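Local coordinates for protein immunoreactive 84kD antigen PG93 (PDB 5M11) that serves as an essential cell-surface component of the type IX secretion system of Porphyromonas gingivalis and binds zinc and calcium ions, at residues Val674-Asn679 with Val689-Leu694; Val736-Val741 with Ser749-Phe754. All coordinates share one frame; numbering follows the deposited sequence.

Contact 1 of 2, residues Val674-Asn679 with Val689-Leu694; sequences VYVYPN and VTIAGL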
ATOM      1  N   VAL A 674      24.957  16.636   9.479  1.00 81.15           N
ATOM      2  CA  VAL A 674      25.872  15.846   8.640  1.00 76.66           C
ATOM      3  C   VAL A 674      26.784  14.987   9.557  1.00 79.88           C
ATOM      4  O   VAL A 674      27.160  15.446  10.636  1.00 82.01           O
ATOM      5  CB  VAL A 674      26.674  16.715   7.615  1.00 78.46           C
ATOM      6  CG1 VAL A 674      27.571  15.860   6.732  1.00 74.77           C
ATOM      7  CG2 VAL A 674      25.733  17.548   6.740  1.00 79.33           C
ATOM      8  N   TYR A 675      27.085  13.727   9.146  1.00 72.95           N
ATOM      9  CA  TYR A 675      27.947  12.795   9.890  1.00 70.89           C
ATOM     10  C   TYR A 675      28.555  11.691   8.989  1.00 68.30           C
ATOM     11  O   TYR A 675      27.997  11.372   7.943  1.00 67.22           O
ATOM     12  CB  TYR A 675      27.184  12.169  11.067  1.00 74.02           C
ATOM     13  CG  TYR A 675      26.033  11.270  10.683  1.00 75.58           C
ATOM     14  CD1 TYR A 675      26.125   9.890  10.828  1.00 77.57           C
ATOM     15  CD2 TYR A 675      24.819  11.801  10.257  1.00 77.22           C
ATOM     16  CE1 TYR A 675      25.046   9.057  10.531  1.00 78.98           C
ATOM     17  CE2 TYR A 675      23.728  10.981   9.970  1.00 78.72           C
ATOM     18  CZ  TYR A 675      23.849   9.607  10.097  1.00 84.37           C
ATOM     19  OH  TYR A 675      22.792   8.793   9.764  1.00 82.15           O
ATOM     20  N   VAL A 676      29.705  11.129   9.399  1.00 61.63           N
ATOM     21  CA  VAL A 676      30.399  10.050   8.678  1.00 59.19           C
ATOM     22  C   VAL A 676      30.331   8.798   9.508  1.00 65.20           C
ATOM     23  O   VAL A 676      30.574   8.848  10.717  1.00 67.65           O
ATOM     24  CB  VAL A 676      31.889  10.330   8.316  1.00 61.33           C
ATOM     25  CG1 VAL A 676      32.336   9.488   7.133  1.00 60.44           C
ATOM     26  CG2 VAL A 676      32.180  11.796   8.075  1.00 60.49           C
ATOM     27  N   TYR A 677      30.059   7.668   8.862  1.00 60.62           N
ATOM     28  CA  TYR A 677      30.039   6.376   9.515  1.00 61.65           C
ATOM     29  C   TYR A 677      30.580   5.344   8.535  1.00 65.88           C
ATOM     30  O   TYR A 677      30.177   5.317   7.367  1.00 65.93           O
ATOM     31  CB  TYR A 677      28.658   6.000  10.088  1.00 64.07           C
ATOM     32  CG  TYR A 677      27.582   5.702   9.071  1.00 65.50           C
ATOM     33  CD1 TYR A 677      27.310   4.396   8.677  1.00 68.90           C
ATOM     34  CD2 TYR A 677      26.798   6.720   8.542  1.00 65.77           C
ATOM     35  CE1 TYR A 677      26.290   4.112   7.764  1.00 70.41           C
ATOM     36  CE2 TYR A 677      25.792   6.452   7.611  1.00 67.30           C
ATOM     37  CZ  TYR A 677      25.538   5.144   7.224  1.00 74.59           C
ATOM     38  OH  TYR A 677      24.550   4.888   6.296  1.00 71.51           O
ATOM     39  N   PRO A 678      31.547   4.526   8.981  1.00 62.62           N
ATOM     40  CA  PRO A 678      32.094   4.466  10.340  1.00 63.78           C
ATOM     41  C   PRO A 678      33.243   5.460  10.595  1.00 67.26           C
ATOM     42  O   PRO A 678      34.051   5.769   9.713  1.00 65.67           O
ATOM     43  CB  PRO A 678      32.554   3.013  10.450  1.00 68.22           C
ATOM     44  CG  PRO A 678      32.940   2.623   9.045  1.00 72.42           C
ATOM     45  CD  PRO A 678      32.131   3.488   8.108  1.00 65.36           C
ATOM     46  N   ASN A 679      33.284   5.976  11.827  1.00 64.65           N
ATOM     47  CA  ASN A 679      34.327   6.865  12.315  1.00 63.71           C
ATOM     48  C   ASN A 679      34.797   6.325  13.684  1.00 70.21           C
ATOM     49  O   ASN A 679      34.013   6.328  14.638  1.00 70.89           O
ATOM     50  CB  ASN A 679      33.874   8.327  12.379  1.00 58.41           C
ATOM     51  CG  ASN A 679      34.967   9.296  12.792  1.00 72.16           C
ATOM     52  OD1 ASN A 679      36.181   8.989  12.814  1.00 63.63           O
ATOM     53  ND2 ASN A 679      34.555  10.504  13.129  1.00 64.45           N
ATOM     54  N   VAL A 689      33.325   4.565   3.632  1.00 64.52           N
ATOM     55  CA  VAL A 689      32.564   5.490   4.503  1.00 61.41           C
ATOM     56  C   VAL A 689      31.297   6.020   3.809  1.00 63.83           C
ATOM     57  O   VAL A 689      31.243   6.102   2.576  1.00 64.15           O
ATOM     58  CB  VAL A 689      33.376   6.674   5.101  1.00 63.21           C
ATOM     59  CG1 VAL A 689      34.484   6.184   6.022  1.00 64.42           C
ATOM     60  CG2 VAL A 689      33.922   7.607   4.028  1.00 62.50           C
ATOM     61  N   THR A 690      30.293   6.399   4.627  1.00 58.80           N
ATOM     62  CA  THR A 690      29.031   6.981   4.182  1.00 58.01           C
ATOM     63  C   THR A 690      28.828   8.354   4.835  1.00 62.37           C
ATOM     64  O   THR A 690      28.821   8.455   6.072  1.00 61.63           O
ATOM     65  CB  THR A 690      27.849   6.041   4.487  1.00 60.90           C
ATOM     66  OG1 THR A 690      28.101   4.785   3.861  1.00 65.69           O
ATOM     67  CG2 THR A 690      26.483   6.609   4.024  1.00 52.46           C
ATOM     68  N   ILE A 691      28.676   9.406   3.991  1.00 58.86           N
ATOM     69  CA  ILE A 691      28.339  10.762   4.431  1.00 58.88           C
ATOM     70  C   ILE A 691      26.849  10.768   4.518  1.00 65.78           C
ATOM     71  O   ILE A 691      26.201  10.416   3.537  1.00 67.52           O
ATOM     72  CB  ILE A 691      28.885  11.931   3.542  1.00 61.23           C
ATOM     73  CG1 ILE A 691      30.406  11.791   3.190  1.00 61.03           C
ATOM     74  CG2 ILE A 691      28.577  13.298   4.168  1.00 60.61           C
ATOM     75  CD1 ILE A 691      31.357  11.541   4.327  1.00 61.76           C
ATOM     76  N   ALA A 692      26.295  11.084   5.689  1.00 63.28           N
ATOM     77  CA  ALA A 692      24.848  11.081   5.864  1.00 65.08           C
ATOM     78  C   ALA A 692      24.369  12.381   6.525  1.00 70.28           C
ATOM     79  O   ALA A 692      25.200  13.217   6.898  1.00 69.61           O
ATOM     80  CB  ALA A 692      24.425   9.866   6.671  1.00 67.13           C
ATOM     81  N   GLY A 693      23.043  12.559   6.594  1.00 67.67           N
ATOM     82  CA  GLY A 693      22.400  13.759   7.121  1.00 69.43           C
ATOM     83  C   GLY A 693      22.552  14.980   6.224  1.00 73.95           C
ATOM     84  O   GLY A 693      22.335  16.109   6.678  1.00 77.11           O
ATOM     85  N   LEU A 694      22.904  14.769   4.939  1.00 67.03           N
ATOM     86  CA  LEU A 694      23.093  15.824   3.953  1.00 67.16           C
ATOM     87  C   LEU A 694      21.779  16.371   3.427  1.00 75.47           C
ATOM     88  O   LEU A 694      20.703  15.943   3.855  1.00 77.88           O
ATOM     89  CB  LEU A 694      23.904  15.290   2.753  1.00 65.20           C
ATOM     90  CG  LEU A 694      25.354  14.910   2.959  1.00 66.75           C
ATOM     91  CD1 LEU A 694      25.835  14.164   1.801  1.00 65.97           C
ATOM     92  CD2 LEU A 694      26.215  16.110   3.105  1.00 67.40           C
TER
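Y675 and Y677 both have CG wedged between N and C of the backbone (chi1 66° and 69°), and this turns each ring across the neighbouring strand. The Y675 ring thereby lies over A692, whose CB makes a CH-pi contact 3.8 Å from the centroid of that ring. In the same way T690 CB sits under a face of the Y677 ring, 3.9 Å from its centroid, while A692 CB meets the edge of that ring. T690 keeps CG2 anti to the backbone N, so this methyl runs alongside the phenol and comes within 3.4 Å of Y677 OH; its OG1 turns elsewhere, to K721 NZ. On the other side of the sheet, V676 CG1, also anti to N (chi1 -156°), reaches I691 CD1 at 3.6 Å and V689 CB at the same distance. V674 CG1 crosses obliquely over I691 CG2 at 3.8 Å. Backbone bonds pair Y675 with A692 and Y677 with T690; the straightest runs from A692 N to Y675 O, 2.8 Å, nearly along the C=O axis. The valine and isoleucine side is covered by I752, F754 and V739, whereas both tyrosines are exposed. An antiparallel beta hairpin with one apolar face packed on a second sheet and the other bearing tyrosines fits the edge of a beta-sandwich, as this C-terminal region appears to be.

Contact 2 of 2, residues Val736-Val741 with Ser749-Phe754; sequences VYAVAV and SKLIRF
The F754 ring lies flat across Y737 CB, which stands 26° off the ring normal and 4.0 Å from the ring centroid, in an antiparallel beta hairpin formed by strands 735-742 and 749-756. F754 CG takes the position flanked by both backbone N and C (chi1 74°), so the ring leans over the partner strand. Y737 CG, by contrast, is anti to the carbonyl carbon, which carries its ring clear of that strand, and its OH bonds A733 O. V739 CG2 comes to the edge of the F754 ring, near its plane, 3.7 Å from F754 CE2, the two side chains crossing at about a right angle. Next along this face, V739 CB abuts I752 CG1 at 3.8 Å. V739, I752 and F754 pack on V676, and V739 also on I691. On the reverse face, the L751 side chain turns its CD1 to A738 CB, 3.9 Å away, and the extended R753 chain crosses V736 at about a right angle. Six backbone hydrogen bonds hold the strands in register. Centrally, V739 and I752 exchange two, each with an N-H...O angle of 176°; V739 N reaches I752 O at 2.8 Å, almost along the C=O axis.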
ATOM      1  N   VAL A 736      43.554  11.916   9.520  1.00 74.30           N
ATOM      2  CA  VAL A 736      42.301  12.624   9.744  1.00 71.92           C
ATOM      3  C   VAL A 736      41.923  13.283   8.439  1.00 76.99           C
ATOM      4  O   VAL A 736      42.691  14.079   7.893  1.00 78.74           O
ATOM      5  CB  VAL A 736      42.393  13.611  10.933  1.00 76.78           C
ATOM      6  CG1 VAL A 736      41.294  14.663  10.882  1.00 75.41           C
ATOM      7  CG2 VAL A 736      42.337  12.858  12.256  1.00 78.29           C
ATOM      8  N   TYR A 737      40.765  12.899   7.915  1.00 72.73           N
ATOM      9  CA  TYR A 737      40.251  13.407   6.649  1.00 72.09           C
ATOM     10  C   TYR A 737      39.079  14.329   6.944  1.00 74.99           C
ATOM     11  O   TYR A 737      38.554  14.313   8.065  1.00 74.14           O
ATOM     12  CB  TYR A 737      39.890  12.233   5.704  1.00 73.00           C
ATOM     13  CG  TYR A 737      41.121  11.438   5.307  1.00 77.03           C
ATOM     14  CD1 TYR A 737      41.866  11.783   4.186  1.00 80.07           C
ATOM     15  CD2 TYR A 737      41.603  10.405   6.117  1.00 78.74           C
ATOM     16  CE1 TYR A 737      43.035  11.105   3.856  1.00 82.61           C
ATOM     17  CE2 TYR A 737      42.780   9.729   5.803  1.00 81.81           C
ATOM     18  CZ  TYR A 737      43.492  10.086   4.672  1.00 90.09           C
ATOM     19  OH  TYR A 737      44.648   9.433   4.331  1.00 95.22           O
ATOM     20  N   ALA A 738      38.735  15.196   5.986  1.00 71.45           N
ATOM     21  CA  ALA A 738      37.684  16.176   6.203  1.00 71.34           C
ATOM     22  C   ALA A 738      36.704  16.206   5.069  1.00 77.93           C
ATOM     23  O   ALA A 738      37.069  16.071   3.901  1.00 78.13           O
ATOM     24  CB  ALA A 738      38.282  17.553   6.395  1.00 73.97           C
ATOM     25  N   VAL A 739      35.443  16.417   5.438  1.00 75.45           N
ATOM     26  CA  VAL A 739      34.289  16.505   4.557  1.00 74.19           C
ATOM     27  C   VAL A 739      33.763  17.941   4.638  1.00 77.98           C
ATOM     28  O   VAL A 739      33.292  18.389   5.701  1.00 78.07           O
ATOM     29  CB  VAL A 739      33.231  15.446   4.971  1.00 77.11           C
ATOM     30  CG1 VAL A 739      32.036  15.452   4.029  1.00 76.78           C
ATOM     31  CG2 VAL A 739      33.854  14.057   5.041  1.00 76.15           C
ATOM     32  N   ALA A 740      33.911  18.676   3.525  1.00 74.06           N
ATOM     33  CA  ALA A 740      33.426  20.044   3.410  1.00 74.74           C
ATOM     34  C   ALA A 740      32.140  20.027   2.619  1.00 77.34           C
ATOM     35  O   ALA A 740      32.121  19.588   1.462  1.00 76.15           O
ATOM     36  CB  ALA A 740      34.464  20.924   2.750  1.00 77.22           C
ATOM     37  N   VAL A 741      31.045  20.428   3.282  1.00 74.45           N
ATOM     38  CA  VAL A 741      29.704  20.456   2.701  1.00 74.50           C
ATOM     39  C   VAL A 741      29.265  21.895   2.520  1.00 83.15           C
ATOM     40  O   VAL A 741      29.121  22.620   3.494  1.00 84.38           O
ATOM     41  CB  VAL A 741      28.653  19.652   3.523  1.00 76.09           C
ATOM     42  CG1 VAL A 741      27.299  19.654   2.825  1.00 75.91           C
ATOM     43  CG2 VAL A 741      29.122  18.224   3.783  1.00 73.13           C
ATOM     44  N   SER A 749      28.220  26.568   4.979  1.00 98.08           N
ATOM     45  CA  SER A 749      29.130  25.430   4.903  1.00 92.51           C
ATOM     46  C   SER A 749      29.112  24.584   6.191  1.00 92.48           C
ATOM     47  O   SER A 749      28.662  25.044   7.246  1.00 94.96           O
ATOM     48  CB  SER A 749      30.550  25.913   4.623  1.00 97.28           C
ATOM     49  OG  SER A 749      30.595  26.854   3.561  1.00110.32           O
ATOM     50  N   LYS A 750      29.608  23.345   6.092  1.00 83.19           N
ATOM     51  CA  LYS A 750      29.725  22.423   7.209  1.00 80.69           C
ATOM     52  C   LYS A 750      31.022  21.620   7.063  1.00 81.60           C
ATOM     53  O   LYS A 750      31.207  20.859   6.109  1.00 77.90           O
ATOM     54  CB  LYS A 750      28.491  21.514   7.332  1.00 80.35           C
ATOM     55  CG  LYS A 750      28.419  20.718   8.635  1.00 83.40           C
ATOM     56  CD  LYS A 750      28.103  21.571   9.864  1.00 94.68           C
ATOM     57  CE  LYS A 750      27.959  20.719  11.100  1.00109.44           C
ATOM     58  NZ  LYS A 750      27.507  21.514  12.270  1.00125.50           N
ATOM     59  N   LEU A 751      31.936  21.841   7.994  1.00 79.75           N
ATOM     60  CA  LEU A 751      33.200  21.146   7.977  1.00 78.13           C
ATOM     61  C   LEU A 751      33.194  20.117   9.077  1.00 81.81           C
ATOM     62  O   LEU A 751      33.118  20.458  10.260  1.00 83.52           O
ATOM     63  CB  LEU A 751      34.374  22.131   8.103  1.00 80.83           C
ATOM     64  CG  LEU A 751      35.795  21.567   7.996  1.00 84.17           C
ATOM     65  CD1 LEU A 751      35.996  20.745   6.720  1.00 81.00           C
ATOM     66  CD2 LEU A 751      36.813  22.689   8.076  1.00 90.88           C
ATOM     67  N   ILE A 752      33.200  18.844   8.673  1.00 75.95           N
ATOM     68  CA  ILE A 752      33.195  17.719   9.605  1.00 74.78           C
ATOM     69  C   ILE A 752      34.408  16.812   9.296  1.00 75.53           C
ATOM     70  O   ILE A 752      34.836  16.711   8.143  1.00 74.21           O
ATOM     71  CB  ILE A 752      31.835  16.965   9.613  1.00 76.61           C
ATOM     72  CG1 ILE A 752      31.586  16.178   8.316  1.00 74.32           C
ATOM     73  CG2 ILE A 752      30.663  17.918   9.937  1.00 79.11           C
ATOM     74  CD1 ILE A 752      30.760  14.967   8.532  1.00 81.95           C
ATOM     75  N   ARG A 753      34.984  16.202  10.334  1.00 70.72           N
ATOM     76  CA  ARG A 753      36.170  15.369  10.178  1.00 68.82           C
ATOM     77  C   ARG A 753      35.924  13.932  10.642  1.00 71.67           C
ATOM     78  O   ARG A 753      35.109  13.706  11.541  1.00 72.90           O
ATOM     79  CB  ARG A 753      37.345  15.980  10.961  1.00 69.22           C
ATOM     80  CG  ARG A 753      37.881  17.273  10.384  1.00 77.22           C
ATOM     81  CD  ARG A 753      38.580  18.083  11.457  1.00 94.75           C
ATOM     82  NE  ARG A 753      39.442  19.129  10.898  1.00108.24           N
ATOM     83  CZ  ARG A 753      40.774  19.076  10.864  1.00126.49           C
ATOM     84  NH1 ARG A 753      41.420  18.026  11.362  1.00108.02           N
ATOM     85  NH2 ARG A 753      41.470  20.078  10.340  1.00118.42           N
ATOM     86  N   PHE A 754      36.643  12.966  10.030  1.00 66.42           N
ATOM     87  CA  PHE A 754      36.605  11.533  10.363  1.00 65.73           C
ATOM     88  C   PHE A 754      38.021  10.941  10.261  1.00 70.51           C
ATOM     89  O   PHE A 754      38.846  11.427   9.477  1.00 70.75           O
ATOM     90  CB  PHE A 754      35.606  10.752   9.489  1.00 65.32           C
ATOM     91  CG  PHE A 754      36.055  10.520   8.069  1.00 65.91           C
ATOM     92  CD1 PHE A 754      36.761   9.370   7.724  1.00 70.27           C
ATOM     93  CD2 PHE A 754      35.782  11.452   7.075  1.00 66.63           C
ATOM     94  CE1 PHE A 754      37.196   9.167   6.414  1.00 71.17           C
ATOM     95  CE2 PHE A 754      36.188  11.233   5.759  1.00 69.47           C
ATOM     96  CZ  PHE A 754      36.894  10.094   5.437  1.00 69.06           C
TER

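In the fold
The two hairpins follow one another along the chain, contact 1 closing before contact 2 opens, and their centres lie 10 Å apart. They belong to different sheets: 675-677 and 689-692 join 720-722, while 735-742 and 749-756 extend the sheet of 699-703 and 709-714. The sheets pack against each other, consistent with a beta-sandwich, with V676 CG2 3.5 Å from I752 CD1 and I691 CD1 3.6 Å from V739 CG2. At one margin N679 OD1 accepts a hydrogen bond from A755 N. The two hairpins thus supply facing layers of the core of this C-terminal region, with the calcium site of E670 and D743 at one end.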